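Local coordinates for protein involved in catabolism of external DNA (PDB 2OO3) that probably methylates N6 of adenine 2030 in 23S ribosomal RNA, using S-adenosyl-L-methionine as methyl donor, at residues 31-37 with 109-115; 38-42 with 150-156; 195-201 with 235-241. All blocks are in the same frame, centred on the assembly; numbering follows the deposited sequence.

Contact 1. Residues 31-37 with 109-115; sequences THKDKPL and QLRSQDR
Arg111 reaches across from the turn that follows helix 102-109 and plants its guanidinium in the hollow of residues 31-37, the connection between helix 14-30 and strand 38-41. Both segments lead into neighbouring parallel strands of a Rossmann-like methyltransferase sheet, and a type I beta turn from Arg111 to Asp114 shapes the second. The arginine chain, bent at chi2 and chi3, curls back so that Asp114 of its own turn is gripped side-on: NE meets the syn lone pair of OD2 at 2.8 Å, in the guanidinium plane, while NH2 takes OD1. That salt bridge fixes the rotation of the group and leaves its outer edge for main-chain carbonyls. NH1 bonds to Lys33 O at 2.7 Å, close to the guanidinium plane, and NH2 to Lys35 O at 2.9 Å, each nitrogen lying above the plane of the carbonyl it meets. Thr31 lies over one face, its CG2 3.8 Å from Arg111 NE, the two side chains running past each other in opposite directions. Over the opposite face, toward the rim, sits NE2 of Gln113. This amide stands nearly perpendicular to the Asp34 carboxylate, and its NE2 gives OD1 an almost straight bond of 3.0 Å (170°). Next to these polar groups, CD2 of Leu37 touches CD2 of Leu110 at 3.7 Å, and helix 14-30 backs both leucines. Lys35 O also receives Arg160, so the loop carbonyl is shared between two arginines. Asp114 is used just as fully: OD2 takes the backbone N of Arg111 as well as NE, and OD1, already held by NH2, accepts Leu37 N on its anti side at 2.9 Å.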
loop_
_atom_site.group_PDB
_atom_site.type_symbol
_atom_site.label_atom_id
_atom_site.label_comp_id
_atom_site.label_asym_id
_atom_site.label_seq_id
_atom_site.Cartn_x
_atom_site.Cartn_y
_atom_site.Cartn_z
ATOM N N THR A 31 -1.803 4.221 14.907
ATOM C CA THR A 31 -2.911 4.124 15.851
ATOM C C THR A 31 -2.411 3.993 17.318
ATOM O O THR A 31 -3.227 3.906 18.257
ATOM C CB THR A 31 -3.872 2.965 15.489
ATOM O OG1 THR A 31 -3.115 1.751 15.379
ATOM C CG2 THR A 31 -4.598 3.252 14.125
ATOM N N HIS A 32 -1.099 4.007 17.540
ATOM C CA HIS A 32 -0.616 4.071 18.929
ATOM C C HIS A 32 -0.955 5.384 19.602
ATOM O O HIS A 32 -1.132 5.426 20.823
ATOM C CB HIS A 32 0.877 3.883 19.034
ATOM C CG HIS A 32 1.282 2.454 19.014
ATOM N ND1 HIS A 32 1.199 1.653 20.128
ATOM C CD2 HIS A 32 1.744 1.670 18.012
ATOM C CE1 HIS A 32 1.616 0.433 19.820
ATOM N NE2 HIS A 32 1.956 0.418 18.545
ATOM N N LYS A 33 -1.033 6.445 18.806
ATOM C CA LYS A 33 -1.379 7.753 19.322
ATOM C C LYS A 33 -2.878 7.908 19.365
ATOM O O LYS A 33 -3.553 7.741 18.336
ATOM C CB LYS A 33 -0.804 8.868 18.447
ATOM C CG LYS A 33 -0.912 10.241 19.129
ATOM C CD LYS A 33 -0.009 11.265 18.468
ATOM C CE LYS A 33 0.282 12.404 19.414
ATOM N NZ LYS A 33 -0.840 13.347 19.402
ATOM N N ASP A 34 -3.371 8.280 20.548
ATOM C CA ASP A 34 -4.787 8.511 20.791
ATOM C C ASP A 34 -5.176 9.945 20.408
ATOM O O ASP A 34 -5.661 10.748 21.244
ATOM C CB ASP A 34 -5.146 8.222 22.260
ATOM C CG ASP A 34 -6.634 8.141 22.484
ATOM O OD1 ASP A 34 -7.361 7.784 21.525
ATOM O OD2 ASP A 34 -7.095 8.432 23.606
ATOM N N LYS A 35 -4.945 10.272 19.154
ATOM C CA LYS A 35 -5.428 11.499 18.545
ATOM C C LYS A 35 -5.875 11.055 17.152
ATOM O O LYS A 35 -5.253 10.142 16.597
ATOM C CB LYS A 35 -4.303 12.547 18.405
ATOM C CG LYS A 35 -3.868 13.217 19.715
ATOM C CD LYS A 35 -4.898 14.165 20.278
ATOM C CE LYS A 35 -4.451 14.701 21.668
ATOM N NZ LYS A 35 -3.513 15.905 21.672
ATOM N N PRO A 36 -6.939 11.679 16.606
ATOM C CA PRO A 36 -7.482 11.285 15.311
ATOM C C PRO A 36 -6.447 11.376 14.227
ATOM O O PRO A 36 -5.543 12.218 14.270
ATOM C CB PRO A 36 -8.599 12.306 15.047
ATOM C CG PRO A 36 -8.468 13.318 16.090
ATOM C CD PRO A 36 -7.726 12.769 17.219
ATOM N N LEU A 37 -6.589 10.465 13.280
ATOM C CA LEU A 37 -5.744 10.353 12.113
ATOM C C LEU A 37 -6.625 10.571 10.896
ATOM O O LEU A 37 -7.756 10.036 10.811
ATOM C CB LEU A 37 -5.087 8.940 12.089
ATOM C CG LEU A 37 -4.215 8.520 10.896
ATOM C CD1 LEU A 37 -2.893 9.300 10.843
ATOM C CD2 LEU A 37 -3.909 7.014 10.923
ATOM N N GLN A 109 -8.270 -1.675 10.834
ATOM C CA GLN A 109 -7.311 -1.222 11.829
ATOM C C GLN A 109 -7.508 0.184 12.425
ATOM O O GLN A 109 -6.989 0.488 13.522
ATOM C CB GLN A 109 -5.929 -1.308 11.218
ATOM C CG GLN A 109 -5.291 -2.688 11.404
ATOM C CD GLN A 109 -3.957 -2.716 10.744
ATOM O OE1 GLN A 109 -3.885 -2.682 9.527
ATOM N NE2 GLN A 109 -2.896 -2.681 11.526
ATOM N N LEU A 110 -8.205 1.044 11.702
ATOM C CA LEU A 110 -8.430 2.405 12.168
ATOM C C LEU A 110 -9.512 2.456 13.240
ATOM O O LEU A 110 -10.152 1.434 13.514
ATOM C CB LEU A 110 -8.730 3.347 10.989
ATOM C CG LEU A 110 -7.473 3.645 10.142
ATOM C CD1 LEU A 110 -7.838 4.491 8.927
ATOM C CD2 LEU A 110 -6.439 4.374 10.950
ATOM N N ARG A 111 -9.695 3.634 13.853
ATOM C CA ARG A 111 -10.585 3.772 15.009
ATOM C C ARG A 111 -11.778 4.672 14.684
ATOM O O ARG A 111 -11.765 5.406 13.689
ATOM C CB ARG A 111 -9.779 4.332 16.190
ATOM C CG ARG A 111 -8.577 3.464 16.429
ATOM C CD ARG A 111 -7.367 4.186 16.887
ATOM N NE ARG A 111 -6.992 5.370 16.108
ATOM C CZ ARG A 111 -6.143 6.275 16.582
ATOM N NH1 ARG A 111 -5.617 6.065 17.787
ATOM N NH2 ARG A 111 -5.827 7.371 15.897
ATOM N N SER A 112 -12.798 4.639 15.538
ATOM C CA SER A 112 -13.964 5.486 15.338
ATOM C C SER A 112 -13.607 6.951 15.286
ATOM O O SER A 112 -14.306 7.722 14.615
ATOM C CB SER A 112 -15.008 5.250 16.436
ATOM O OG SER A 112 -14.414 5.370 17.715
ATOM N N GLN A 113 -12.522 7.363 15.965
ATOM C CA GLN A 113 -12.155 8.799 15.951
ATOM C C GLN A 113 -11.459 9.254 14.656
ATOM O O GLN A 113 -11.261 10.442 14.429
ATOM C CB GLN A 113 -11.244 9.149 17.146
ATOM C CG GLN A 113 -9.865 8.498 16.999
ATOM C CD GLN A 113 -9.012 8.648 18.216
ATOM O OE1 GLN A 113 -8.534 9.758 18.503
ATOM N NE2 GLN A 113 -8.787 7.537 18.951
ATOM N N ASP A 114 -11.051 8.318 13.823
ATOM C CA ASP A 114 -10.210 8.655 12.668
ATOM C C ASP A 114 -11.107 9.063 11.532
ATOM O O ASP A 114 -12.337 8.944 11.629
ATOM C CB ASP A 114 -9.313 7.457 12.284
ATOM C CG ASP A 114 -8.365 7.062 13.412
ATOM O OD1 ASP A 114 -7.816 7.986 14.075
ATOM O OD2 ASP A 114 -8.152 5.837 13.654
ATOM N N ARG A 115 -10.531 9.545 10.444
ATOM C CA ARG A 115 -11.358 9.893 9.283
ATOM C C ARG A 115 -10.733 9.330 8.040
ATOM O O ARG A 115 -9.563 9.645 7.743
ATOM C CB ARG A 115 -11.487 11.410 9.132
ATOM C CG ARG A 115 -12.322 11.834 7.964
ATOM C CD ARG A 115 -12.738 13.307 8.075
ATOM N NE ARG A 115 -11.567 14.173 8.150
ATOM C CZ ARG A 115 -11.080 14.897 7.142
ATOM N NH1 ARG A 115 -11.662 14.881 5.944
ATOM N NH2 ARG A 115 -9.999 15.645 7.346
HETATM O O HOH W 1 -4.904 -0.480 15.152
HETATM O O HOH W 2 -8.999 11.240 20.747
#

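Contact 2. Residues 38-42 with 150-156; sequences FYLET and LNALLPP
Phe38 and Leu40, two residues apart on strand 38-41, project from the same face of the sheet against segment 150-156, the last turn of helix 146-153 and the proline-rich exit behind it. The aromatic ring is the largest bump. With CG anti to the backbone N (chi1 -178°), it leans into a hollow formed by Leu153, Leu154 and Pro156. The proline ring lies against its base, CB 3.6 Å from Phe38 CD2, and the methyl CD2 of Leu154 comes in at the ring edge, 4.0 Å from Phe38 CE2. Leu40 is the second bump, and its two branches part: CD1 goes to Leu153 CD1 at 3.9 Å, the side chains crossing at about a right angle, whereas CD2 goes to Leu150 CD2 at 3.6 Å. The same Leu150 methyl also rests 3.9 Å from Thr42 CG2, so a single branch fills the notch between leucine and threonine. A cis peptide before Pro155 bends the chain, and Pro155 points away from the strand while Pro156 faces it. Tyr117 of strand 115-119 lies beside Phe38, Leu40 and Leu153. A helix packed on a strand of the parallel half is the usual layering of a Rossmann-like domain, and Thr42 lies beside His43 and Gly146, both predicted to bind S-adenosyl-L-methionine. Every one of these side-chain meetings is carbon against carbon. Helix and strand are therefore held by shape and the burial of apolar surface, which leaves the strand's backbone polar groups to its sheet neighbours.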
loop_
_atom_site.group_PDB
_atom_site.type_symbol
_atom_site.label_atom_id
_atom_site.label_comp_id
_atom_site.label_asym_id
_atom_site.label_seq_id
_atom_site.Cartn_x
_atom_site.Cartn_y
_atom_site.Cartn_z
ATOM N N PHE A 38 -6.138 11.384 9.961
ATOM C CA PHE A 38 -6.724 11.439 8.625
ATOM C C PHE A 38 -6.075 10.341 7.753
ATOM O O PHE A 38 -4.840 10.281 7.637
ATOM C CB PHE A 38 -6.422 12.813 8.008
ATOM C CG PHE A 38 -7.014 13.021 6.648
ATOM C CD1 PHE A 38 -8.364 12.787 6.422
ATOM C CD2 PHE A 38 -6.234 13.493 5.606
ATOM C CE1 PHE A 38 -8.934 12.998 5.193
ATOM C CE2 PHE A 38 -6.813 13.704 4.325
ATOM C CZ PHE A 38 -8.149 13.443 4.125
ATOM N N TYR A 39 -6.894 9.493 7.142
ATOM C CA TYR A 39 -6.368 8.460 6.266
ATOM C C TYR A 39 -6.890 8.765 4.864
ATOM O O TYR A 39 -8.093 8.783 4.640
ATOM C CB TYR A 39 -6.824 7.068 6.734
ATOM C CG TYR A 39 -6.450 5.974 5.767
ATOM C CD1 TYR A 39 -5.138 5.447 5.753
ATOM C CD2 TYR A 39 -7.380 5.460 4.860
ATOM C CE1 TYR A 39 -4.778 4.444 4.862
ATOM C CE2 TYR A 39 -7.022 4.424 3.954
ATOM C CZ TYR A 39 -5.723 3.944 3.969
ATOM O OH TYR A 39 -5.326 2.941 3.112
ATOM N N LEU A 40 -5.972 9.032 3.946
ATOM C CA LEU A 40 -6.330 9.375 2.558
ATOM C C LEU A 40 -5.794 8.350 1.551
ATOM O O LEU A 40 -4.569 8.103 1.505
ATOM C CB LEU A 40 -5.804 10.793 2.219
ATOM C CG LEU A 40 -5.866 11.247 0.757
ATOM C CD1 LEU A 40 -7.326 11.328 0.305
ATOM C CD2 LEU A 40 -5.213 12.585 0.656
ATOM N N GLU A 41 -6.694 7.758 0.753
ATOM C CA GLU A 41 -6.283 6.953 -0.385
ATOM C C GLU A 41 -6.590 7.650 -1.673
ATOM O O GLU A 41 -7.725 8.065 -1.908
ATOM C CB GLU A 41 -6.952 5.580 -0.402
ATOM C CG GLU A 41 -6.378 4.585 0.571
ATOM C CD GLU A 41 -7.092 3.236 0.465
ATOM O OE1 GLU A 41 -7.141 2.467 1.448
ATOM O OE2 GLU A 41 -7.624 2.971 -0.626
ATOM N N THR A 42 -5.584 7.749 -2.540
ATOM C CA THR A 42 -5.736 8.426 -3.839
ATOM C C THR A 42 -6.356 7.483 -4.905
ATOM O O THR A 42 -6.999 7.932 -5.843
ATOM C CB THR A 42 -4.339 8.934 -4.346
ATOM O OG1 THR A 42 -3.388 7.869 -4.206
ATOM C CG2 THR A 42 -3.798 10.115 -3.507
ATOM N N LEU A 150 -5.083 15.562 -3.363
ATOM C CA LEU A 150 -3.985 15.832 -2.445
ATOM C C LEU A 150 -3.895 17.333 -2.092
ATOM O O LEU A 150 -3.805 17.712 -0.913
ATOM C CB LEU A 150 -2.665 15.333 -3.028
ATOM C CG LEU A 150 -2.446 13.821 -3.058
ATOM C CD1 LEU A 150 -1.115 13.484 -3.700
ATOM C CD2 LEU A 150 -2.501 13.248 -1.632
ATOM N N ASN A 151 -3.960 18.181 -3.115
ATOM C CA ASN A 151 -3.825 19.609 -2.938
ATOM C C ASN A 151 -4.925 20.222 -2.057
ATOM O O ASN A 151 -4.650 21.098 -1.252
ATOM C CB ASN A 151 -3.762 20.260 -4.326
ATOM C CG ASN A 151 -3.559 21.778 -4.285
ATOM O OD1 ASN A 151 -4.274 22.521 -4.994
ATOM N ND2 ASN A 151 -2.569 22.249 -3.502
ATOM N N ALA A 152 -6.155 19.722 -2.181
ATOM C CA ALA A 152 -7.315 20.304 -1.497
ATOM C C ALA A 152 -7.469 19.885 -0.036
ATOM O O ALA A 152 -8.060 20.635 0.771
ATOM C CB ALA A 152 -8.595 19.955 -2.255
ATOM N N LEU A 153 -6.965 18.689 0.295
ATOM C CA LEU A 153 -7.284 18.025 1.559
ATOM C C LEU A 153 -6.182 18.100 2.595
ATOM O O LEU A 153 -6.390 17.665 3.721
ATOM C CB LEU A 153 -7.634 16.544 1.331
ATOM C CG LEU A 153 -8.844 16.275 0.424
ATOM C CD1 LEU A 153 -9.020 14.807 0.225
ATOM C CD2 LEU A 153 -10.112 16.877 1.009
ATOM N N LEU A 154 -5.020 18.650 2.223
ATOM C CA LEU A 154 -3.867 18.690 3.123
ATOM C C LEU A 154 -3.413 20.149 3.310
ATOM O O LEU A 154 -3.543 20.951 2.367
ATOM C CB LEU A 154 -2.733 17.806 2.585
ATOM C CG LEU A 154 -3.026 16.318 2.337
ATOM C CD1 LEU A 154 -1.820 15.627 1.724
ATOM C CD2 LEU A 154 -3.406 15.593 3.636
ATOM N N PRO A 155 -2.976 20.526 4.536
ATOM C CA PRO A 155 -2.952 19.737 5.768
ATOM C C PRO A 155 -4.363 19.520 6.317
ATOM O O PRO A 155 -5.208 20.412 6.194
ATOM C CB PRO A 155 -2.146 20.609 6.734
ATOM C CG PRO A 155 -2.367 22.025 6.237
ATOM C CD PRO A 155 -2.501 21.910 4.752
ATOM N N PRO A 156 -4.629 18.339 6.905
ATOM C CA PRO A 156 -5.971 18.057 7.394
ATOM C C PRO A 156 -6.162 18.684 8.768
ATOM O O PRO A 156 -5.170 18.886 9.480
ATOM C CB PRO A 156 -5.989 16.519 7.520
ATOM C CG PRO A 156 -4.573 16.143 7.773
ATOM C CD PRO A 156 -3.691 17.224 7.159
#

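Contact 3. Residues 195-201 with 235-241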
loop_
_atom_site.group_PDB
_atom_site.type_symbol
_atom_site.label_atom_id
_atom_site.label_comp_id
_atom_site.label_asym_id
_atom_site.label_seq_id
_atom_site.Cartn_x
_atom_site.Cartn_y
_atom_site.Cartn_z
ATOM N N CYS A 195 3.022 7.238 1.706
ATOM C CA CYS A 195 3.438 5.923 1.265
ATOM C C CYS A 195 2.972 5.726 -0.174
ATOM O O CYS A 195 1.775 5.646 -0.445
ATOM C CB CYS A 195 2.815 4.847 2.144
ATOM S SG CYS A 195 3.316 3.191 1.692
ATOM N N VAL A 196 3.912 5.632 -1.103
ATOM C CA VAL A 196 3.535 5.433 -2.515
ATOM C C VAL A 196 4.133 4.113 -3.026
ATOM O O VAL A 196 5.328 3.844 -2.826
ATOM C CB VAL A 196 3.943 6.644 -3.397
ATOM C CG1 VAL A 196 5.439 6.921 -3.310
ATOM C CG2 VAL A 196 3.489 6.477 -4.881
ATOM N N TRP A 197 3.272 3.291 -3.626
ATOM C CA TRP A 197 3.660 2.043 -4.269
ATOM C C TRP A 197 4.105 2.361 -5.702
ATOM O O TRP A 197 3.488 3.213 -6.385
ATOM C CB TRP A 197 2.450 1.073 -4.297
ATOM C CG TRP A 197 2.777 -0.227 -5.003
ATOM C CD1 TRP A 197 3.451 -1.321 -4.473
ATOM C CD2 TRP A 197 2.540 -0.522 -6.384
ATOM N NE1 TRP A 197 3.619 -2.278 -5.454
ATOM C CE2 TRP A 197 3.062 -1.818 -6.631
ATOM C CE3 TRP A 197 1.963 0.198 -7.447
ATOM C CZ2 TRP A 197 3.016 -2.411 -7.895
ATOM C CZ3 TRP A 197 1.875 -0.407 -8.694
ATOM C CH2 TRP A 197 2.386 -1.710 -8.906
ATOM N N TYR A 198 5.105 1.622 -6.200
ATOM C CA TYR A 198 5.513 1.739 -7.604
ATOM C C TYR A 198 5.962 0.381 -8.140
ATOM O O TYR A 198 6.449 -0.464 -7.360
ATOM C CB TYR A 198 6.641 2.770 -7.738
ATOM C CG TYR A 198 7.897 2.423 -6.967
ATOM C CD1 TYR A 198 8.914 1.674 -7.553
ATOM C CD2 TYR A 198 8.078 2.866 -5.643
ATOM C CE1 TYR A 198 10.091 1.360 -6.841
ATOM C CE2 TYR A 198 9.224 2.575 -4.941
ATOM C CZ TYR A 198 10.224 1.817 -5.537
ATOM O OH TYR A 198 11.351 1.534 -4.814
ATOM N N PRO A 199 5.779 0.144 -9.455
ATOM C CA PRO A 199 6.253 -1.079 -10.067
ATOM C C PRO A 199 7.662 -0.955 -10.618
ATOM O O PRO A 199 8.178 0.150 -10.799
ATOM C CB PRO A 199 5.283 -1.270 -11.250
ATOM C CG PRO A 199 4.915 0.123 -11.665
ATOM C CD PRO A 199 5.049 0.993 -10.422
ATOM N N VAL A 200 8.266 -2.115 -10.882
ATOM C CA VAL A 200 9.459 -2.218 -11.712
ATOM C C VAL A 200 9.075 -2.985 -12.986
ATOM O O VAL A 200 8.977 -4.240 -13.006
ATOM C CB VAL A 200 10.639 -2.906 -10.969
ATOM C CG1 VAL A 200 11.901 -2.898 -11.882
ATOM C CG2 VAL A 200 10.935 -2.169 -9.677
ATOM N N VAL A 201 8.780 -2.209 -14.023
ATOM C CA VAL A 201 8.408 -2.738 -15.331
ATOM C C VAL A 201 9.461 -2.270 -16.353
ATOM O O VAL A 201 9.924 -3.039 -17.199
ATOM C CB VAL A 201 7.010 -2.238 -15.770
ATOM C CG1 VAL A 201 6.653 -2.791 -17.149
ATOM C CG2 VAL A 201 5.928 -2.620 -14.744
ATOM N N MET A 235 5.826 -6.951 -14.901
ATOM C CA MET A 235 6.320 -6.421 -13.640
ATOM C C MET A 235 7.216 -7.433 -12.952
ATOM O O MET A 235 6.738 -8.450 -12.444
ATOM C CB MET A 235 5.129 -6.041 -12.739
ATOM C CG MET A 235 5.497 -5.403 -11.374
ATOM S SD MET A 235 4.024 -4.888 -10.405
ATOM C CE MET A 235 3.078 -6.341 -10.202
ATOM N N THR A 236 8.513 -7.172 -12.891
ATOM C CA THR A 236 9.421 -8.182 -12.322
ATOM C C THR A 236 9.682 -7.921 -10.842
ATOM O O THR A 236 10.343 -8.717 -10.152
ATOM C CB THR A 236 10.761 -8.125 -13.038
ATOM O OG1 THR A 236 11.213 -6.764 -12.995
ATOM C CG2 THR A 236 10.571 -8.569 -14.499
ATOM N N GLY A 237 9.186 -6.785 -10.364
ATOM C CA GLY A 237 9.397 -6.425 -8.961
ATOM C C GLY A 237 8.579 -5.204 -8.684
ATOM O O GLY A 237 7.925 -4.658 -9.590
ATOM N N CYS A 238 8.626 -4.737 -7.442
ATOM C CA CYS A 238 7.906 -3.510 -7.112
ATOM C C CYS A 238 8.495 -2.920 -5.845
ATOM O O CYS A 238 9.353 -3.541 -5.195
ATOM C CB CYS A 238 6.411 -3.847 -6.908
ATOM S SG CYS A 238 6.106 -4.763 -5.391
ATOM N N GLY A 239 8.038 -1.740 -5.467
ATOM C CA GLY A 239 8.570 -1.124 -4.251
ATOM C C GLY A 239 7.612 -0.174 -3.608
ATOM O O GLY A 239 6.524 0.091 -4.159
ATOM N N LEU A 240 7.983 0.303 -2.423
ATOM C CA LEU A 240 7.267 1.448 -1.810
ATOM C C LEU A 240 8.259 2.489 -1.300
ATOM O O LEU A 240 9.348 2.155 -0.837
ATOM C CB LEU A 240 6.274 1.013 -0.705
ATOM C CG LEU A 240 5.172 0.033 -1.168
ATOM C CD1 LEU A 240 5.501 -1.416 -0.765
ATOM C CD2 LEU A 240 3.830 0.418 -0.587
ATOM N N TRP A 241 7.878 3.750 -1.455
ATOM C CA TRP A 241 8.658 4.877 -1.000
ATOM C C TRP A 241 7.861 5.532 0.124
ATOM O O TRP A 241 6.696 5.888 -0.073
ATOM C CB TRP A 241 8.891 5.861 -2.156
ATOM C CG TRP A 241 9.837 6.965 -1.740
ATOM C CD1 TRP A 241 9.566 8.012 -0.912
ATOM C CD2 TRP A 241 11.204 7.088 -2.111
ATOM N NE1 TRP A 241 10.684 8.802 -0.749
ATOM C CE2 TRP A 241 11.708 8.246 -1.472
ATOM C CE3 TRP A 241 12.064 6.327 -2.927
ATOM C CZ2 TRP A 241 13.045 8.671 -1.620
ATOM C CZ3 TRP A 241 13.412 6.763 -3.080
ATOM C CH2 TRP A 241 13.878 7.908 -2.412
HETATM O O HOH W 3 12.089 -5.293 -15.668
#
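Tyr198 lays its ring over the backbone of Gly239, the facing residue in a hydrogen-bonded antiparallel pair. Its CG sits between backbone N and carbonyl carbon (chi1 61°), which folds the ring across the neighbouring strand, and Gly239 CA makes a CH-pi contact 3.8 Å from the ring centroid. Gly239 has no side chain between its backbone and the ring, and the phenol OH goes on to Glu224. Close by, Tyr198 and Gly239 exchange two backbone bonds, Gly239 N to Tyr198 O being 2.8 Å, and Val196 and Trp241 exchange another two. On the other face, the Trp197 indole is met edge-on by two sulfurs. NE1 donates to Cys238 SG at 3.5 Å, and Met235 SD, near the ring plane, lies 3.7 Å from Trp197 CZ2 in a Met-aromatic contact. Leu240, on the same face as Trp197, sets CG 4.0 Å from Trp197 CD1 and CD2 3.6 Å from Cys195 SG. The solvent side begins at Val200, Val201 and Thr236. Val200 N still reaches Gly237 O, but from above the carbonyl plane, and Val200 O takes Thr236 N at 3.0 Å. Val201 is exposed, and a water joins Thr236 OG1 to Val201 O, the latter bond weak. Trp197 also touches Asp166, the predicted proton acceptor, and makes a cation-pi contact with Lys19, which places the packed part beside the probable active site. Strands 193-200 and 237-243 form the junction at which the parallel order turns antiparallel, as in the Rossmann-like class I methyltransferase fold.

All three contacts are built around the one mixed sheet of the methyltransferase domain. Contacts 1 and 2 interlock along the chain, their segments alternating: residues 31-37 run straight into strand 38-41, while the other half of contact 1 ends where strand 115-119 begins. Their centres are 15 Å apart and they touch, Arg115 O lying 2.7 Å from Tyr39 N in a probable hydrogen bond. Contact 3 closes later in the sequence, its centre 22 Å from that of contact 2 and 28 Å from that of contact 1, on the opposite side of the chain's centre from contact 1. Strand 161-165 separates strands 38-41 and 193-200, so the set runs from the loops before two central strands to the strand pair beside the predicted catalytic Asp166.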